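Local coordinates for homoserine dehydrogenase (Staphylococcus aureus M1064, PDB 4PG7), which catalyses the NAD(P)-dependent interconversion of L-homoserine and aspartate semialdehyde in the aspartate pathway of amino-acid biosynthesis, at residues K117-T122 and L335-F340; M189-T194 and V297-N302; A303-G308 and D313-G318. All coordinates share one frame; numbering follows the deposited sequence.

Contact 1: K117-T122 and L335-F340; sequences KKHVIT and LNVALF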
# COMPACT_ATOMS: atom_id res chain seq x y z
N LYS A 117 23.45 19.40 -18.69
CA LYS A 117 24.02 18.41 -17.80
C LYS A 117 23.75 18.73 -16.33
O LYS A 117 24.60 18.49 -15.48
CB LYS A 117 25.54 18.26 -18.04
CG LYS A 117 25.94 18.09 -19.51
CD LYS A 117 25.31 16.86 -20.12
CE LYS A 117 25.95 16.45 -21.44
NZ LYS A 117 25.32 17.09 -22.63
N LYS A 118 22.57 19.26 -16.04
CA LYS A 118 22.15 19.48 -14.66
C LYS A 118 21.10 18.46 -14.27
O LYS A 118 20.15 18.22 -15.02
CB LYS A 118 21.63 20.90 -14.48
CG LYS A 118 22.61 21.95 -14.97
CD LYS A 118 22.31 23.31 -14.39
N HIS A 119 21.27 17.87 -13.09
CA HIS A 119 20.25 17.00 -12.53
C HIS A 119 19.01 17.84 -12.26
O HIS A 119 19.11 19.02 -11.90
CB HIS A 119 20.71 16.36 -11.21
CG HIS A 119 22.04 15.66 -11.29
ND1 HIS A 119 22.23 14.51 -12.02
CD2 HIS A 119 23.24 15.97 -10.75
CE1 HIS A 119 23.50 14.13 -11.91
NE2 HIS A 119 24.13 15.01 -11.16
N VAL A 120 17.84 17.24 -12.43
CA VAL A 120 16.58 17.92 -12.23
C VAL A 120 15.68 17.17 -11.26
O VAL A 120 15.42 15.98 -11.44
CB VAL A 120 15.84 18.11 -13.57
CG1 VAL A 120 14.41 18.60 -13.35
CG2 VAL A 120 16.61 19.10 -14.43
N ILE A 121 15.23 17.87 -10.24
CA ILE A 121 14.23 17.37 -9.33
C ILE A 121 13.02 18.26 -9.46
O ILE A 121 13.14 19.48 -9.37
CB ILE A 121 14.74 17.37 -7.89
CG1 ILE A 121 16.02 16.53 -7.82
CG2 ILE A 121 13.68 16.84 -6.93
CD1 ILE A 121 16.76 16.67 -6.52
N THR A 122 11.86 17.66 -9.72
CA THR A 122 10.64 18.42 -9.93
C THR A 122 9.47 17.90 -9.08
O THR A 122 9.31 16.69 -8.90
CB THR A 122 10.22 18.44 -11.41
OG1 THR A 122 9.03 19.21 -11.54
CG2 THR A 122 9.99 17.02 -11.98
N LEU A 335 18.89 14.42 -1.78
CA LEU A 335 19.96 13.65 -1.13
C LEU A 335 20.33 12.41 -1.93
O LEU A 335 21.51 12.04 -2.00
CB LEU A 335 19.55 13.27 0.29
CG LEU A 335 19.34 14.44 1.24
CD1 LEU A 335 18.94 13.91 2.61
CD2 LEU A 335 20.59 15.30 1.34
N ASN A 336 19.34 11.76 -2.53
CA ASN A 336 19.64 10.61 -3.36
C ASN A 336 20.56 10.96 -4.51
O ASN A 336 21.52 10.27 -4.77
CB ASN A 336 18.37 10.01 -3.95
CG ASN A 336 18.57 8.58 -4.40
OD1 ASN A 336 18.49 7.63 -3.60
ND2 ASN A 336 18.83 8.41 -5.68
N VAL A 337 20.23 12.04 -5.21
CA VAL A 337 21.06 12.51 -6.31
C VAL A 337 22.44 12.92 -5.78
O VAL A 337 23.44 12.71 -6.45
CB VAL A 337 20.39 13.68 -7.06
CG1 VAL A 337 21.35 14.31 -8.07
CG2 VAL A 337 19.13 13.20 -7.77
N ALA A 338 22.49 13.49 -4.59
CA ALA A 338 23.76 13.84 -3.96
C ALA A 338 24.61 12.61 -3.67
O ALA A 338 25.81 12.59 -3.95
CB ALA A 338 23.53 14.63 -2.68
N LEU A 339 23.99 11.57 -3.10
CA LEU A 339 24.72 10.35 -2.72
C LEU A 339 25.27 9.59 -3.93
O LEU A 339 26.37 9.03 -3.85
CB LEU A 339 23.82 9.44 -1.89
N PHE A 340 24.52 9.56 -5.03
CA PHE A 340 24.95 8.89 -6.26
C PHE A 340 25.52 9.90 -7.27
O PHE A 340 25.62 9.60 -8.47
CB PHE A 340 23.78 8.10 -6.87
CG PHE A 340 23.11 7.16 -5.90
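Val337 spreads its two methyl groups over two residues of the strand, one branch for the ring of His119 and the other for Ile121. The first interaction is a CH-pi contact: Val337 CG1 stands over one face of the imidazole, 3.8 Å from the ring centroid and 24° off the normal. It is displaced from the centre toward the rim, so that its nearest ring atom is His119 CG at 3.6 Å, with His119 CD2 close behind. The turn about CA-CB that sets CG1 anti to the backbone N of Val337 (chi1 171°) is what brings this methyl to the ring while CG2 turns toward Ile121. The second interaction is looser and purely apolar: Ile121 reaches out with an extended arm, and its CD1 comes to 4.4 Å from Val337 CG2. His119 and Ile121 alternate with Val120, which points to the other side of the strand, and so both can face the same helix residue. His119 ND1 accepts a hydrogen bond from Ala145 N, which would limit the rotation of the ring and so set the face presented to the valine. Strand 119-122 is an inner strand of the parallel, Rossmann-type sheet, between strands 95-98 and 146-147. Helix 106-115 packs on Val120, whereas helix 323-339 brings Val337 against Ile95 and Lys147 as well.

Contact 2: M189-T194 and V297-N302; sequences MTKEQT and VEDEYN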
# COMPACT_ATOMS: atom_id res chain seq x y z
N MET A 189 -22.56 12.53 1.46
CA MET A 189 -23.88 12.25 0.91
C MET A 189 -24.38 10.94 1.46
O MET A 189 -25.52 10.81 1.91
CB MET A 189 -23.84 12.19 -0.61
CG MET A 189 -23.58 13.51 -1.30
SD MET A 189 -23.39 13.37 -3.09
CE MET A 189 -25.06 12.92 -3.53
N THR A 190 -23.49 9.95 1.43
CA THR A 190 -23.84 8.61 1.83
C THR A 190 -24.15 8.50 3.33
O THR A 190 -25.20 7.99 3.72
CB THR A 190 -22.73 7.63 1.45
OG1 THR A 190 -22.47 7.71 0.04
CG2 THR A 190 -23.11 6.19 1.87
N LYS A 191 -23.23 8.97 4.17
CA LYS A 191 -23.36 8.78 5.62
C LYS A 191 -24.40 9.71 6.24
O LYS A 191 -25.13 9.30 7.15
CB LYS A 191 -22.03 9.02 6.33
CG LYS A 191 -20.97 8.00 6.00
CD LYS A 191 -19.72 8.29 6.82
CE LYS A 191 -18.44 8.18 6.01
NZ LYS A 191 -17.42 9.12 6.58
N GLU A 192 -24.48 10.95 5.76
CA GLU A 192 -25.37 11.94 6.35
C GLU A 192 -26.66 12.19 5.54
O GLU A 192 -27.52 12.94 5.96
CB GLU A 192 -24.60 13.23 6.60
CG GLU A 192 -23.62 13.03 7.76
CD GLU A 192 -22.73 14.23 8.02
OE1 GLU A 192 -23.24 15.37 7.99
OE2 GLU A 192 -21.52 14.01 8.27
N GLN A 193 -26.80 11.51 4.41
CA GLN A 193 -28.01 11.58 3.60
C GLN A 193 -28.32 13.00 3.15
O GLN A 193 -29.41 13.50 3.32
CB GLN A 193 -29.20 10.94 4.33
CG GLN A 193 -29.01 9.45 4.55
CD GLN A 193 -29.15 8.67 3.26
OE1 GLN A 193 -30.20 8.71 2.63
NE2 GLN A 193 -28.09 8.00 2.83
N THR A 194 -27.32 13.64 2.55
CA THR A 194 -27.48 14.98 2.02
C THR A 194 -27.45 14.93 0.52
O THR A 194 -26.94 13.98 -0.07
CB THR A 194 -26.34 15.90 2.54
OG1 THR A 194 -25.09 15.49 1.99
CG2 THR A 194 -26.23 15.82 4.04
N VAL A 297 -13.00 2.84 1.58
CA VAL A 297 -12.15 4.02 1.55
C VAL A 297 -13.02 5.29 1.56
O VAL A 297 -13.69 5.61 0.56
CB VAL A 297 -11.25 3.99 0.31
CG1 VAL A 297 -10.38 5.22 0.23
CG2 VAL A 297 -10.38 2.73 0.35
N GLU A 298 -13.02 5.98 2.69
CA GLU A 298 -13.98 7.05 2.98
C GLU A 298 -13.30 8.40 3.15
O GLU A 298 -12.08 8.49 3.32
CB GLU A 298 -14.76 6.74 4.28
CG GLU A 298 -15.65 5.51 4.22
CD GLU A 298 -16.65 5.51 3.05
OE1 GLU A 298 -17.24 6.55 2.70
OE2 GLU A 298 -16.86 4.44 2.46
N ASP A 299 -14.13 9.43 3.07
CA ASP A 299 -13.71 10.80 3.31
C ASP A 299 -12.62 11.22 2.35
O ASP A 299 -12.66 10.85 1.19
CB ASP A 299 -13.35 10.97 4.79
CG ASP A 299 -14.49 10.53 5.69
OD1 ASP A 299 -15.67 10.74 5.32
OD2 ASP A 299 -14.22 9.97 6.77
N GLU A 300 -11.60 11.92 2.84
CA GLU A 300 -10.54 12.42 1.97
C GLU A 300 -9.44 11.41 1.68
O GLU A 300 -8.47 11.73 1.02
CB GLU A 300 -9.94 13.72 2.55
CG GLU A 300 -9.01 13.57 3.75
CD GLU A 300 -9.71 13.53 5.10
OE1 GLU A 300 -10.92 13.17 5.18
OE2 GLU A 300 -9.04 13.84 6.10
N TYR A 301 -9.58 10.18 2.16
CA TYR A 301 -8.56 9.16 1.88
C TYR A 301 -8.61 8.73 0.43
O TYR A 301 -9.64 8.82 -0.22
CB TYR A 301 -8.70 7.96 2.82
CG TYR A 301 -8.07 8.21 4.16
CD1 TYR A 301 -6.79 7.79 4.42
CD2 TYR A 301 -8.75 8.90 5.17
CE1 TYR A 301 -6.18 8.02 5.63
CE2 TYR A 301 -8.14 9.13 6.41
CZ TYR A 301 -6.85 8.69 6.62
OH TYR A 301 -6.20 8.88 7.83
N ASN A 302 -7.45 8.35 -0.08
CA ASN A 302 -7.29 7.82 -1.42
C ASN A 302 -6.77 6.39 -1.34
O ASN A 302 -6.38 5.91 -0.27
CB ASN A 302 -6.33 8.71 -2.22
CG ASN A 302 -6.97 10.04 -2.62
OD1 ASN A 302 -8.18 10.27 -2.42
ND2 ASN A 302 -6.19 10.91 -3.19
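The carboxylate of Asp299 is the flat group that Lys191 meets, and it is met at one oxygen rather than over a face: NZ of Lys191 lies on the syn side of Asp299 OD1, 19° out of the carboxylate plane, at 2.7 Å. Asp299 OD2 stands farther off, 3.3 Å from Lys191 NZ, so this salt bridge is lopsided. The two side chains cross at about a right angle. Lys191 reaches across on a long arm, bent at chi3 (-136°), and its CE passes 3.9 Å from OE1 of Glu298. Glu298 OE1 is 4.7 Å from Lys191 NZ, a nearby opposite charge not in contact; it is hydrogen-bonded to Ser187, while OE2 forms salt bridges with Lys265 and Lys267. Just past the helix end, the amide of Gln193 folds back, and NE2 donates to Thr190 O at 3.0 Å, almost in its own amide plane. Asn183 and Ser187, earlier in the same helix, bind the backbone of Asp299 and so probably position the acid. The arrangement is a surface salt bridge between the last turn of helix 180-192 and a type II' beta turn, Glu298 to Tyr301, at the entrance to strand 302-308.

Contact 3: A303-G308 and D313-G318; sequences AIYVIG and DTMFYG. With ACT (acetate ion), chain E.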
# COMPACT_ATOMS: atom_id res chain seq x y z
N ALA A 303 -6.82 5.69 -2.47
CA ALA A 303 -6.35 4.33 -2.55
C ALA A 303 -6.15 3.94 -4.00
O ALA A 303 -6.90 4.42 -4.88
CB ALA A 303 -7.33 3.36 -1.87
N ILE A 304 -5.14 3.11 -4.24
CA ILE A 304 -4.94 2.47 -5.55
C ILE A 304 -4.95 0.99 -5.38
O ILE A 304 -4.15 0.45 -4.62
CB ILE A 304 -3.58 2.75 -6.24
CG1 ILE A 304 -3.15 4.16 -6.03
CG2 ILE A 304 -3.68 2.43 -7.74
CD1 ILE A 304 -3.95 5.15 -6.83
N TYR A 305 -5.84 0.35 -6.12
CA TYR A 305 -6.03 -1.06 -6.12
C TYR A 305 -5.46 -1.61 -7.42
O TYR A 305 -5.89 -1.20 -8.50
CB TYR A 305 -7.51 -1.37 -6.06
CG TYR A 305 -7.84 -2.77 -5.71
CD1 TYR A 305 -8.02 -3.16 -4.39
CD2 TYR A 305 -8.00 -3.73 -6.71
CE1 TYR A 305 -8.33 -4.47 -4.06
CE2 TYR A 305 -8.32 -5.04 -6.39
CZ TYR A 305 -8.47 -5.40 -5.07
OH TYR A 305 -8.78 -6.71 -4.78
N VAL A 306 -4.55 -2.57 -7.32
CA VAL A 306 -3.76 -3.02 -8.47
C VAL A 306 -3.97 -4.50 -8.67
O VAL A 306 -3.89 -5.29 -7.71
CB VAL A 306 -2.28 -2.71 -8.23
CG1 VAL A 306 -1.41 -3.32 -9.31
CG2 VAL A 306 -2.07 -1.21 -8.16
N ILE A 307 -4.26 -4.88 -9.92
CA ILE A 307 -4.54 -6.26 -10.30
C ILE A 307 -3.49 -6.69 -11.31
O ILE A 307 -3.10 -5.90 -12.19
CB ILE A 307 -5.94 -6.36 -10.91
CG1 ILE A 307 -6.99 -6.02 -9.85
CG2 ILE A 307 -6.20 -7.75 -11.50
CD1 ILE A 307 -8.32 -5.60 -10.42
N GLY A 308 -3.00 -7.92 -11.17
CA GLY A 308 -1.96 -8.44 -12.06
C GLY A 308 -1.98 -9.94 -12.25
O GLY A 308 -2.66 -10.68 -11.51
N ASP A 313 -4.33 -9.49 -5.73
CA ASP A 313 -4.53 -8.05 -5.79
C ASP A 313 -3.74 -7.35 -4.69
O ASP A 313 -3.42 -7.94 -3.66
CB ASP A 313 -6.00 -7.70 -5.64
CG ASP A 313 -6.88 -8.39 -6.67
OD1 ASP A 313 -6.33 -8.99 -7.62
OD2 ASP A 313 -8.10 -8.34 -6.49
N THR A 314 -3.40 -6.10 -4.91
CA THR A 314 -2.79 -5.30 -3.87
C THR A 314 -3.52 -3.96 -3.78
O THR A 314 -4.20 -3.55 -4.74
CB THR A 314 -1.28 -5.06 -4.10
OG1 THR A 314 -1.11 -4.40 -5.34
CG2 THR A 314 -0.49 -6.36 -4.13
N MET A 315 -3.37 -3.29 -2.65
CA MET A 315 -3.91 -1.93 -2.50
C MET A 315 -3.06 -1.10 -1.57
O MET A 315 -2.51 -1.60 -0.57
CB MET A 315 -5.37 -1.96 -2.01
CG MET A 315 -6.13 -0.62 -2.17
SD MET A 315 -7.78 -0.59 -1.36
CE MET A 315 -7.16 -0.47 0.33
N PHE A 316 -2.96 0.17 -1.90
CA PHE A 316 -2.25 1.16 -1.12
C PHE A 316 -3.27 2.20 -0.72
O PHE A 316 -4.05 2.64 -1.57
CB PHE A 316 -1.12 1.75 -1.97
CG PHE A 316 -0.24 0.70 -2.59
CD1 PHE A 316 0.96 0.32 -1.98
CD2 PHE A 316 -0.65 0.01 -3.75
CE1 PHE A 316 1.75 -0.68 -2.53
CE2 PHE A 316 0.13 -0.99 -4.28
CZ PHE A 316 1.34 -1.33 -3.69
N TYR A 317 -3.28 2.58 0.56
CA TYR A 317 -4.30 3.48 1.09
C TYR A 317 -3.61 4.59 1.87
O TYR A 317 -2.69 4.32 2.64
CB TYR A 317 -5.21 2.67 2.00
CG TYR A 317 -6.12 3.42 2.98
CD1 TYR A 317 -7.42 3.71 2.64
CD2 TYR A 317 -5.70 3.75 4.28
CE1 TYR A 317 -8.29 4.34 3.53
CE2 TYR A 317 -6.54 4.38 5.19
CZ TYR A 317 -7.85 4.67 4.80
OH TYR A 317 -8.71 5.28 5.66
N GLY A 318 -4.06 5.82 1.68
CA GLY A 318 -3.55 6.97 2.44
C GLY A 318 -4.10 8.27 1.92
O GLY A 318 -4.78 8.29 0.88
C ACT E . -9.46 6.97 9.55
O ACT E . -8.95 6.06 8.82
OXT ACT E . -9.19 7.11 10.76
CH3 ACT E . -10.44 7.93 8.97
O HOH W 1 -1.32 -7.03 -7.42
O HOH W 2 -4.02 -9.40 -9.23
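Strands 303-308 and 314-318 run antiparallel, their axes 4.7 Å apart at 176°, with hydrogen-bonded pairs at Ile304-Phe316 and Val306-Thr314 and non-hydrogen-bonded pairs at Ala303-Tyr317 and Tyr305-Met315. Among the four bonds of the two hydrogen-bonded pairs, Val306 N to Thr314 O is 2.8 Å and nearly straight (172°). On the sheet face of Ala303, Tyr305, Met315 and Tyr317, the ring of Tyr305 is the centrepiece. Its CG stands beside the carbonyl carbon, which leans the ring toward Asp313; Thr314 O lies over one ring face, toward the rim, and Met315 SD sits in the ring plane at the edge, 5.3 Å from the centroid, a Met-aromatic contact. Met315 SD is also 4.0 Å from Ala303 CB. The phenol reaches Asp313, whose OD2 accepts a very short bond of 2.5 Å from Tyr305 OH, with the ring and carboxylate planes 75° apart. A water accepts from Gly308 N and appears to donate to the other oxygen, Asp313 OD1, at 2.8 Å. On the reverse face, Val306 and Thr314 lie side by side, with Val306 CB 3.5 Å from Thr314 OG1, and Val306 CG2 meets the edge of the Phe316 ring. Strand 314-318 also pairs antiparallel with a strand of the second subunit, carrying the sheet across the dimer interface. At the turn end of the hairpin, OD2 is thus held by the phenol and OD1 probably by the water; together they would probably stabilise the negative charge of Asp313 and tie the start of strand 314-318 to Tyr305.

In the fold
From the N terminus, the chain first opens contact 1 at strand 119-122 of the nucleotide-binding sheet, and that loop closes more than 200 residues later at helix 323-339, which returns to the same region. Nested inside it, contact 2 opens at the end of helix 180-192 and closes at 297-302. Contact 3 follows in series as the hairpin 303-308 with 313-318, directly before the helix of contact 1. Contacts 2 and 3 touch: Asn302 N lies 2.8 Å from Gly318 O, a probable hydrogen bond, and the rings of Tyr301 and Tyr317 lie nearly parallel. Both reach the second subunit; contact 1 lies apart, about 18 Å from each between nearest atoms.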